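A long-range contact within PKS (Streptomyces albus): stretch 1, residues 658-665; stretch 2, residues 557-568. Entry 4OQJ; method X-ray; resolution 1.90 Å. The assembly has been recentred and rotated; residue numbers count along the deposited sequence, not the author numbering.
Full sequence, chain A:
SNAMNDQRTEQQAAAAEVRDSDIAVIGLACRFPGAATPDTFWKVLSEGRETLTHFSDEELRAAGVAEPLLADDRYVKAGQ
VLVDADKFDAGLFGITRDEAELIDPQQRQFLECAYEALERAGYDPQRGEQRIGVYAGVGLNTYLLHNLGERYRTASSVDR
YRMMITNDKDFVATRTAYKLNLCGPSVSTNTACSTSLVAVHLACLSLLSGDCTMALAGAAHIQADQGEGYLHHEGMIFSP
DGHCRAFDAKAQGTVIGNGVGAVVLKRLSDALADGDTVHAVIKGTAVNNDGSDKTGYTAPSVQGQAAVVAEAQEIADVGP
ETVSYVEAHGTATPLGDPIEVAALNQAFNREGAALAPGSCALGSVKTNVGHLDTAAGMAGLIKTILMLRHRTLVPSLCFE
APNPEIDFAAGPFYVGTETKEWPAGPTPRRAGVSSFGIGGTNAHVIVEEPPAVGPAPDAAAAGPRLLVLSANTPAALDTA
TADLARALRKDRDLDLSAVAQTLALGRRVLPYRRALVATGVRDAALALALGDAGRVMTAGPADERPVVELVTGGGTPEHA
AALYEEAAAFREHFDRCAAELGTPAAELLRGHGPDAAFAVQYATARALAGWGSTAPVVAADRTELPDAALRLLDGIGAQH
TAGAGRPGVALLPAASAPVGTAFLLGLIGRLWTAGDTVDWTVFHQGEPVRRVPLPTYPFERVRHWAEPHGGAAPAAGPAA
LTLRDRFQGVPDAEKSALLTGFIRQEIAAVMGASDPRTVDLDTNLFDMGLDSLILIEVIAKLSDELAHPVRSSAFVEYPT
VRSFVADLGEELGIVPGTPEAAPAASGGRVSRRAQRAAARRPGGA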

# COMPACT_ATOMS: atom_id res chain seq x y z
N PRO A 658 -8.31 -30.31 -47.70
CA PRO A 658 -9.31 -30.33 -46.62
C PRO A 658 -10.44 -29.32 -46.87
O PRO A 658 -10.18 -28.25 -47.42
CB PRO A 658 -8.49 -29.95 -45.38
CG PRO A 658 -7.09 -30.29 -45.73
CD PRO A 658 -6.96 -30.04 -47.20
N VAL A 659 -11.66 -29.67 -46.47
CA VAL A 659 -12.82 -28.80 -46.66
C VAL A 659 -13.45 -28.46 -45.33
O VAL A 659 -12.96 -28.86 -44.28
CB VAL A 659 -13.87 -29.47 -47.56
CG1 VAL A 659 -13.25 -29.82 -48.92
CG2 VAL A 659 -14.44 -30.72 -46.89
N GLY A 660 -14.56 -27.72 -45.38
CA GLY A 660 -15.27 -27.31 -44.18
C GLY A 660 -14.44 -26.48 -43.22
O GLY A 660 -13.58 -25.68 -43.61
N THR A 661 -14.71 -26.67 -41.93
CA THR A 661 -14.11 -25.85 -40.89
C THR A 661 -12.59 -25.93 -40.93
O THR A 661 -11.90 -24.94 -40.69
CB THR A 661 -14.64 -26.26 -39.50
OG1 THR A 661 -16.04 -26.00 -39.43
CG2 THR A 661 -13.94 -25.48 -38.40
N ALA A 662 -12.06 -27.11 -41.24
CA ALA A 662 -10.62 -27.30 -41.35
C ALA A 662 -10.02 -26.33 -42.37
O ALA A 662 -8.94 -25.78 -42.16
CB ALA A 662 -10.30 -28.71 -41.73
N PHE A 663 -10.72 -26.12 -43.48
CA PHE A 663 -10.22 -25.20 -44.49
C PHE A 663 -10.28 -23.76 -44.00
O PHE A 663 -9.33 -23.00 -44.15
CB PHE A 663 -11.01 -25.31 -45.79
CG PHE A 663 -10.74 -24.16 -46.72
CD1 PHE A 663 -9.57 -24.13 -47.46
CD2 PHE A 663 -11.62 -23.09 -46.81
CE1 PHE A 663 -9.30 -23.07 -48.31
CE2 PHE A 663 -11.35 -22.03 -47.65
CZ PHE A 663 -10.19 -22.01 -48.40
N LEU A 664 -11.42 -23.39 -43.43
CA LEU A 664 -11.63 -22.04 -42.95
C LEU A 664 -10.62 -21.66 -41.88
O LEU A 664 -10.09 -20.56 -41.88
CB LEU A 664 -13.04 -21.89 -42.40
CG LEU A 664 -13.42 -20.50 -41.91
CD1 LEU A 664 -13.17 -19.46 -42.99
CD2 LEU A 664 -14.88 -20.49 -41.52
N LEU A 665 -10.33 -22.58 -40.97
CA LEU A 665 -9.36 -22.32 -39.90
C LEU A 665 -7.94 -22.16 -40.46
O LEU A 665 -7.17 -21.35 -39.98
CB LEU A 665 -9.40 -23.43 -38.85
CG LEU A 665 -10.66 -23.56 -38.00
CD1 LEU A 665 -10.56 -24.80 -37.11
CD2 LEU A 665 -10.88 -22.33 -37.17
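Stretch 2 557-568: PEHAAALYEEAA

How does stretch 2 lie on stretch 1? It is helical from Pro557 to Glu566, and Ala567 is the first residue to leave helical geometry. This helix crosses the one that begins near Gly660 almost at a right angle, with a signed crossing angle of -85° and axes 8.7 Å apart at their closest. The closest pair of CA atoms is at the beginning of stretch 1's helix, where the CA of Gly660 lies 4.8 Å from the CA of Ala562.

What satisfies the amides at the start of stretch 1's helix? The first amides of a helix lack backbone acceptors from a preceding turn, and here two side chains of stretch 2 serve. Gly660 N donates to His559 ND1 at 2.9 Å, meeting the imidazole at its edge, near the ring plane, as a nitrogen lone pair requires; this ND1 therefore carries no proton. Two turns further along stretch 2, Glu566 OE1 accepts from Thr661 N at 3.1 Å.

What becomes of the Thr661 hydroxyl? With chi1 in the m well, Thr661 OG1 donates to Glu566 OE1 at 2.6 Å, so a single carboxylate oxygen takes both the amide and the hydroxyl of one residue. The hydroxyl is also an acceptor: a water donates to Thr661 OG1 at 2.8 Å and, more weakly, to Glu566 O at 2.8 Å, bridging the two stretches.

Why can the backbones come so close? Gly660 has no side chain, so its CA rests 3.7 Å from Ala562 CB; its positive phi of 59° also favours glycine. Beside it, Leu563 CD2 packs 3.5 Å from Gly660 C and 3.9 Å from Leu664 CB. Phe663 CD2 reaches His559 CE1 at 3.5 Å, the two ring planes nearly perpendicular at 89°.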

# COMPACT_ATOMS: atom_id res chain seq x y z
N PRO A 557 -19.71 -28.20 -53.56
CA PRO A 557 -20.93 -28.44 -52.79
C PRO A 557 -20.68 -29.10 -51.43
O PRO A 557 -21.31 -28.72 -50.46
CB PRO A 557 -21.75 -29.37 -53.69
CG PRO A 557 -21.14 -29.26 -55.05
CD PRO A 557 -19.70 -28.96 -54.83
N GLU A 558 -19.77 -30.07 -51.37
CA GLU A 558 -19.44 -30.70 -50.10
C GLU A 558 -18.83 -29.68 -49.13
O GLU A 558 -19.17 -29.65 -47.94
CB GLU A 558 -18.47 -31.86 -50.32
CG GLU A 558 -18.15 -32.65 -49.06
CD GLU A 558 -16.99 -33.61 -49.24
OE1 GLU A 558 -16.20 -33.76 -48.28
OE2 GLU A 558 -16.87 -34.21 -50.33
N HIS A 559 -17.93 -28.85 -49.65
CA HIS A 559 -17.30 -27.83 -48.83
C HIS A 559 -18.32 -26.79 -48.36
O HIS A 559 -18.30 -26.38 -47.20
CB HIS A 559 -16.18 -27.12 -49.61
CG HIS A 559 -15.66 -25.90 -48.91
ND1 HIS A 559 -15.02 -25.95 -47.69
CD2 HIS A 559 -15.72 -24.59 -49.25
CE1 HIS A 559 -14.69 -24.73 -47.31
NE2 HIS A 559 -15.10 -23.89 -48.24
N ALA A 560 -19.19 -26.37 -49.28
CA ALA A 560 -20.20 -25.37 -48.97
C ALA A 560 -21.13 -25.88 -47.88
O ALA A 560 -21.40 -25.18 -46.92
CB ALA A 560 -20.99 -25.00 -50.22
N ALA A 561 -21.60 -27.12 -48.04
CA ALA A 561 -22.53 -27.71 -47.08
C ALA A 561 -21.91 -27.88 -45.69
O ALA A 561 -22.58 -27.66 -44.67
CB ALA A 561 -23.02 -29.06 -47.60
N ALA A 562 -20.63 -28.22 -45.65
CA ALA A 562 -19.91 -28.36 -44.38
C ALA A 562 -19.79 -27.03 -43.62
O ALA A 562 -20.06 -26.96 -42.41
CB ALA A 562 -18.52 -28.95 -44.63
N LEU A 563 -19.34 -25.99 -44.31
CA LEU A 563 -19.26 -24.68 -43.67
C LEU A 563 -20.63 -24.20 -43.21
O LEU A 563 -20.76 -23.58 -42.15
CB LEU A 563 -18.64 -23.64 -44.62
CG LEU A 563 -17.12 -23.65 -44.80
CD1 LEU A 563 -16.71 -22.52 -45.71
CD2 LEU A 563 -16.38 -23.58 -43.47
N TYR A 564 -21.65 -24.47 -44.03
CA TYR A 564 -23.00 -24.03 -43.73
C TYR A 564 -23.48 -24.68 -42.44
O TYR A 564 -24.07 -24.03 -41.59
CB TYR A 564 -23.96 -24.38 -44.87
CG TYR A 564 -25.26 -23.62 -44.83
CD1 TYR A 564 -25.36 -22.33 -45.34
CD2 TYR A 564 -26.41 -24.19 -44.28
CE1 TYR A 564 -26.55 -21.63 -45.32
CE2 TYR A 564 -27.61 -23.48 -44.25
CZ TYR A 564 -27.67 -22.20 -44.77
OH TYR A 564 -28.85 -21.49 -44.74
N GLU A 565 -23.21 -25.98 -42.31
CA GLU A 565 -23.59 -26.72 -41.12
C GLU A 565 -22.76 -26.35 -39.91
O GLU A 565 -23.30 -26.24 -38.80
CB GLU A 565 -23.47 -28.23 -41.39
CG GLU A 565 -23.96 -29.13 -40.27
CD GLU A 565 -23.64 -30.59 -40.52
OE1 GLU A 565 -24.33 -31.21 -41.36
OE2 GLU A 565 -22.69 -31.12 -39.90
N GLU A 566 -21.46 -26.12 -40.11
CA GLU A 566 -20.52 -26.05 -38.99
C GLU A 566 -20.19 -24.65 -38.50
O GLU A 566 -19.81 -24.47 -37.34
CB GLU A 566 -19.21 -26.75 -39.37
CG GLU A 566 -19.37 -28.20 -39.79
CD GLU A 566 -18.17 -28.72 -40.55
OE1 GLU A 566 -17.13 -28.03 -40.57
OE2 GLU A 566 -18.26 -29.82 -41.15
N ALA A 567 -20.31 -23.65 -39.38
CA ALA A 567 -19.91 -22.28 -39.04
C ALA A 567 -21.09 -21.30 -39.09
O ALA A 567 -21.58 -20.93 -40.16
CB ALA A 567 -18.78 -21.82 -39.98
N ALA A 568 -21.52 -20.85 -37.92
CA ALA A 568 -22.67 -19.97 -37.79
C ALA A 568 -22.48 -18.68 -38.57
O ALA A 568 -23.41 -18.18 -39.19
CB ALA A 568 -22.96 -19.67 -36.32
O HOH W 1 -17.03 -24.04 -37.68